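Local coordinates for nisin biosynthesis protein NisC (Lactococcus lactis subsp. lactis, PDB 2G0D), which cyclises the dehydrated nisin precursor, forming its thioether (lanthionine and methyllanthionine) rings at a zinc site in an alpha-toroid fold, at residues 201-213 with 277-290. Residues are numbered along the deposited sequence; the frame is centred on the assembly and turned at random.
Sequences NMGLAHGLAGVGC and WCYGGPGISLLYLY. With ZN (zinc ion), chain B.
Leu204 reaches across to Trp277 with its CD2 branch, which sits 3.6 Å from the centroid of the indole's five-membered ring, over one face and 28° off its normal, a CH-pi contact. CG anti to the backbone N (chi1 -180°) carries the isobutyl end there; CD2 lies toward the NE1 rim and also touches Leu286 CD1, while CD1 heads for Gly283 O. Next door, Ala205 CB packs against Cys278 CB at 3.6 Å, and Ala205 N donates a nearly straight bond of 3.0 Å to Cys278 O, in the carbonyl plane on a lone pair. A water bound to His206 N, weakly, donates to the same oxygen and lies over the centre of the Tyr279 ring. The Tyr279 hydroxyl takes an N-H from Asn201 ND2 at 3.0 Å, within the amide plane; OD1 of that amide accepts from Gly203 N in an Asx turn, so both ends of the amide are held. Gly203 CA packs close against Tyr279 CD1 (3.5 Å). Further along, Cys213 SG meets the edge of the Tyr290 ring, 3.8 Å from CD2, and Leu287 CD1 lies against Gly212 CA. The contact holds one zinc ligand: Cys278 SG binds the metal with Cys324, His325 and a water. His206, not a ligand, bonds through ND1 to Asp135. Helices 208-221 and 281-294 of the alpha toroid each follow a loop, with Gly207 and Gly280 as N-caps; the axes of segments 208-213 and 281-290 approach to 8.7 Å, 31° from parallel, with helix 226-242 packing on both and helix 327-341 against 281-294.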
loop_
_atom_site.group_PDB
_atom_site.type_symbol
_atom_site.label_atom_id
_atom_site.label_comp_id
_atom_site.label_asym_id
_atom_site.label_seq_id
_atom_site.Cartn_x
_atom_site.Cartn_y
_atom_site.Cartn_z
ATOM N N ASN A 201 13.084 -3.801 -9.419
ATOM C CA ASN A 201 12.301 -4.222 -8.243
ATOM C C ASN A 201 10.909 -4.709 -8.664
ATOM O O ASN A 201 10.228 -4.066 -9.471
ATOM C CB ASN A 201 12.229 -3.095 -7.200
ATOM C CG ASN A 201 11.604 -3.545 -5.892
ATOM O OD1 ASN A 201 10.443 -3.964 -5.859
ATOM N ND2 ASN A 201 12.361 -3.443 -4.804
ATOM N N MET A 202 10.523 -5.872 -8.134
ATOM C CA MET A 202 9.340 -6.607 -8.600
ATOM C C MET A 202 8.283 -6.794 -7.508
ATOM O O MET A 202 7.344 -7.585 -7.642
ATOM C CB MET A 202 9.786 -7.955 -9.189
ATOM C CG MET A 202 10.603 -7.841 -10.527
ATOM S SD MET A 202 9.531 -7.420 -11.921
ATOM C CE MET A 202 9.839 -5.708 -11.975
ATOM N N GLY A 203 8.448 -6.047 -6.427
ATOM C CA GLY A 203 7.505 -6.056 -5.311
ATOM C C GLY A 203 6.383 -5.067 -5.541
ATOM O O GLY A 203 6.502 -4.157 -6.357
ATOM N N LEU A 204 5.288 -5.249 -4.820
ATOM C CA LEU A 204 4.171 -4.312 -4.879
ATOM C C LEU A 204 4.540 -2.982 -4.239
ATOM O O LEU A 204 4.295 -1.905 -4.810
ATOM C CB LEU A 204 2.947 -4.898 -4.155
ATOM C CG LEU A 204 1.688 -4.016 -4.144
ATOM C CD1 LEU A 204 1.054 -4.074 -5.513
ATOM C CD2 LEU A 204 0.687 -4.451 -3.105
ATOM N N ALA A 205 5.104 -3.076 -3.040
ATOM C CA ALA A 205 5.395 -1.922 -2.187
ATOM C C ALA A 205 6.457 -0.978 -2.774
ATOM O O ALA A 205 6.365 0.245 -2.608
ATOM C CB ALA A 205 5.826 -2.402 -0.798
ATOM N N HIS A 206 7.444 -1.548 -3.468
ATOM C CA HIS A 206 8.608 -0.792 -3.902
ATOM C C HIS A 206 8.951 -0.930 -5.380
ATOM O O HIS A 206 9.964 -0.382 -5.841
ATOM C CB HIS A 206 9.834 -1.204 -3.070
ATOM C CG HIS A 206 9.674 -0.986 -1.605
ATOM N ND1 HIS A 206 9.530 0.269 -1.054
ATOM C CD2 HIS A 206 9.686 -1.854 -0.565
ATOM C CE1 HIS A 206 9.442 0.165 0.259
ATOM N NE2 HIS A 206 9.529 -1.114 0.582
ATOM N N GLY A 207 8.135 -1.673 -6.118
ATOM C CA GLY A 207 8.500 -2.067 -7.464
ATOM C C GLY A 207 7.378 -1.958 -8.470
ATOM O O GLY A 207 6.454 -1.139 -8.312
ATOM N N LEU A 208 7.466 -2.815 -9.492
ATOM C CA LEU A 208 6.732 -2.673 -10.754
ATOM C C LEU A 208 5.231 -2.953 -10.632
ATOM O O LEU A 208 4.408 -2.289 -11.278
ATOM C CB LEU A 208 7.375 -3.586 -11.827
ATOM C CG LEU A 208 7.165 -3.313 -13.327
ATOM C CD1 LEU A 208 7.901 -2.049 -13.832
ATOM C CD2 LEU A 208 7.528 -4.519 -14.164
ATOM N N ALA A 209 4.877 -3.931 -9.809
ATOM C CA ALA A 209 3.476 -4.289 -9.575
ATOM C C ALA A 209 2.690 -3.112 -9.044
ATOM O O ALA A 209 1.520 -2.930 -9.401
ATOM C CB ALA A 209 3.381 -5.458 -8.594
ATOM N N GLY A 210 3.326 -2.331 -8.168
ATOM C CA GLY A 210 2.692 -1.196 -7.512
ATOM C C GLY A 210 2.383 -0.091 -8.496
ATOM O O GLY A 210 1.298 0.497 -8.437
ATOM N N VAL A 211 3.318 0.183 -9.419
ATOM C CA VAL A 211 3.045 1.110 -10.515
ATOM C C VAL A 211 1.911 0.598 -11.364
ATOM O O VAL A 211 1.003 1.343 -11.660
ATOM C CB VAL A 211 4.273 1.364 -11.428
ATOM N N GLY A 212 1.966 -0.678 -11.741
ATOM C CA GLY A 212 0.899 -1.332 -12.500
ATOM C C GLY A 212 -0.474 -1.200 -11.865
ATOM O O GLY A 212 -1.423 -0.795 -12.535
ATOM N N CYS A 213 -0.583 -1.516 -10.570
ATOM C CA CYS A 213 -1.853 -1.392 -9.846
ATOM C C CYS A 213 -2.379 0.024 -9.904
ATOM O O CYS A 213 -3.571 0.229 -10.159
ATOM C CB CYS A 213 -1.720 -1.816 -8.377
ATOM S SG CYS A 213 -1.486 -3.617 -8.146
ATOM N N TRP A 277 2.352 -9.016 1.166
ATOM C CA TRP A 277 1.800 -7.870 0.470
ATOM C C TRP A 277 2.924 -7.068 -0.207
ATOM O O TRP A 277 2.862 -6.795 -1.399
ATOM C CB TRP A 277 0.970 -7.010 1.448
ATOM C CG TRP A 277 0.571 -5.668 0.902
ATOM C CD1 TRP A 277 -0.531 -5.388 0.148
ATOM C CD2 TRP A 277 1.260 -4.421 1.091
ATOM N NE1 TRP A 277 -0.572 -4.031 -0.164
ATOM C CE2 TRP A 277 0.520 -3.419 0.396
ATOM C CE3 TRP A 277 2.443 -4.055 1.757
ATOM C CZ2 TRP A 277 0.907 -2.071 0.375
ATOM C CZ3 TRP A 277 2.838 -2.700 1.738
ATOM C CH2 TRP A 277 2.067 -1.727 1.049
ATOM N N CYS A 278 3.960 -6.708 0.542
ATOM C CA CYS A 278 5.016 -5.852 -0.005
ATOM C C CYS A 278 5.832 -6.458 -1.169
ATOM O O CYS A 278 6.163 -5.759 -2.127
ATOM C CB CYS A 278 5.952 -5.399 1.109
ATOM S SG CYS A 278 6.696 -6.736 2.067
ATOM N N TYR A 279 6.161 -7.750 -1.053
ATOM C CA TYR A 279 6.894 -8.499 -2.063
ATOM C C TYR A 279 6.266 -9.887 -2.197
ATOM O O TYR A 279 5.885 -10.509 -1.197
ATOM C CB TYR A 279 8.354 -8.705 -1.630
ATOM C CG TYR A 279 9.292 -7.514 -1.745
ATOM C CD1 TYR A 279 9.864 -7.168 -2.969
ATOM C CD2 TYR A 279 9.691 -6.806 -0.596
ATOM C CE1 TYR A 279 10.776 -6.098 -3.064
ATOM C CE2 TYR A 279 10.581 -5.751 -0.672
ATOM C CZ TYR A 279 11.113 -5.394 -1.913
ATOM O OH TYR A 279 11.986 -4.341 -1.989
ATOM N N GLY A 280 6.168 -10.377 -3.422
ATOM C CA GLY A 280 5.755 -11.766 -3.648
ATOM C C GLY A 280 4.324 -11.904 -4.141
ATOM O O GLY A 280 3.621 -10.900 -4.366
ATOM N N GLY A 281 3.907 -13.162 -4.283
ATOM C CA GLY A 281 2.606 -13.522 -4.850
ATOM C C GLY A 281 1.380 -12.753 -4.384
ATOM O O GLY A 281 0.624 -12.297 -5.208
ATOM N N PRO A 282 1.164 -12.625 -3.060
ATOM C CA PRO A 282 -0.072 -11.925 -2.630
ATOM C C PRO A 282 -0.211 -10.519 -3.186
ATOM O O PRO A 282 -1.262 -10.191 -3.715
ATOM C CB PRO A 282 0.028 -11.922 -1.100
ATOM C CG PRO A 282 0.904 -13.197 -0.814
ATOM C CD PRO A 282 1.946 -13.106 -1.895
ATOM N N GLY A 283 0.838 -9.716 -3.110
ATOM C CA GLY A 283 0.792 -8.360 -3.686
ATOM C C GLY A 283 0.751 -8.362 -5.203
ATOM O O GLY A 283 0.031 -7.582 -5.813
ATOM N N ILE A 284 1.546 -9.236 -5.816
ATOM C CA ILE A 284 1.557 -9.396 -7.276
ATOM C C ILE A 284 0.164 -9.794 -7.799
ATOM O O ILE A 284 -0.228 -9.355 -8.876
ATOM C CB ILE A 284 2.678 -10.387 -7.721
ATOM C CG1 ILE A 284 4.065 -9.747 -7.526
ATOM C CG2 ILE A 284 2.467 -10.885 -9.166
ATOM C CD1 ILE A 284 5.192 -10.756 -7.384
ATOM N N SER A 285 -0.599 -10.582 -7.032
ATOM C CA SER A 285 -1.950 -10.986 -7.473
ATOM C C SER A 285 -2.867 -9.783 -7.677
ATOM O O SER A 285 -3.791 -9.846 -8.477
ATOM C CB SER A 285 -2.604 -11.977 -6.505
ATOM O OG SER A 285 -3.025 -11.371 -5.273
ATOM N N LEU A 286 -2.622 -8.699 -6.938
ATOM C CA LEU A 286 -3.395 -7.450 -7.106
ATOM C C LEU A 286 -3.185 -6.835 -8.502
ATOM O O LEU A 286 -4.131 -6.388 -9.147
ATOM C CB LEU A 286 -3.061 -6.438 -5.984
ATOM C CG LEU A 286 -3.500 -6.833 -4.554
ATOM C CD1 LEU A 286 -2.960 -5.863 -3.470
ATOM C CD2 LEU A 286 -4.987 -6.900 -4.505
ATOM N N LEU A 287 -1.946 -6.826 -8.976
ATOM C CA LEU A 287 -1.670 -6.388 -10.353
ATOM C C LEU A 287 -2.545 -7.139 -11.370
ATOM O O LEU A 287 -3.132 -6.524 -12.245
ATOM C CB LEU A 287 -0.179 -6.581 -10.707
ATOM C CG LEU A 287 0.185 -6.315 -12.181
ATOM C CD1 LEU A 287 0.013 -4.822 -12.561
ATOM C CD2 LEU A 287 1.610 -6.772 -12.476
ATOM N N TYR A 288 -2.643 -8.456 -11.241
ATOM C CA TYR A 288 -3.334 -9.250 -12.240
ATOM C C TYR A 288 -4.849 -9.021 -12.109
ATOM O O TYR A 288 -5.587 -8.977 -13.105
ATOM C CB TYR A 288 -2.983 -10.731 -12.070
ATOM C CG TYR A 288 -1.654 -11.158 -12.693
ATOM C CD1 TYR A 288 -1.627 -11.762 -13.960
ATOM C CD2 TYR A 288 -0.432 -10.965 -12.028
ATOM C CE1 TYR A 288 -0.422 -12.160 -14.563
ATOM C CE2 TYR A 288 0.789 -11.375 -12.624
ATOM C CZ TYR A 288 0.772 -11.982 -13.890
ATOM O OH TYR A 288 1.940 -12.398 -14.505
ATOM N N LEU A 289 -5.292 -8.859 -10.871
ATOM C CA LEU A 289 -6.684 -8.654 -10.572
ATOM C C LEU A 289 -7.101 -7.323 -11.205
ATOM O O LEU A 289 -8.011 -7.284 -12.039
ATOM C CB LEU A 289 -6.876 -8.631 -9.034
ATOM C CG LEU A 289 -8.287 -8.291 -8.568
ATOM C CD1 LEU A 289 -9.253 -9.344 -9.173
ATOM C CD2 LEU A 289 -8.404 -8.223 -7.061
ATOM N N TYR A 290 -6.416 -6.246 -10.795
ATOM C CA TYR A 290 -6.708 -4.903 -11.249
ATOM C C TYR A 290 -6.481 -4.721 -12.748
ATOM O O TYR A 290 -7.307 -4.106 -13.426
ATOM C CB TYR A 290 -5.902 -3.879 -10.453
ATOM C CG TYR A 290 -6.234 -3.815 -8.950
ATOM C CD1 TYR A 290 -7.526 -4.098 -8.468
ATOM C CD2 TYR A 290 -5.267 -3.431 -8.037
ATOM C CE1 TYR A 290 -7.826 -4.015 -7.096
ATOM C CE2 TYR A 290 -5.548 -3.353 -6.671
ATOM C CZ TYR A 290 -6.821 -3.637 -6.212
ATOM O OH TYR A 290 -7.066 -3.571 -4.859
HETATM ZN ZN ZN B . 6.968 -5.702 4.141
HETATM O O HOH W 1 7.669 -9.324 -5.591
HETATM O O HOH W 2 4.229 -7.818 -3.683
HETATM O O HOH W 3 8.272 -4.244 -2.662
HETATM O O HOH W 4 8.721 -4.427 3.918
#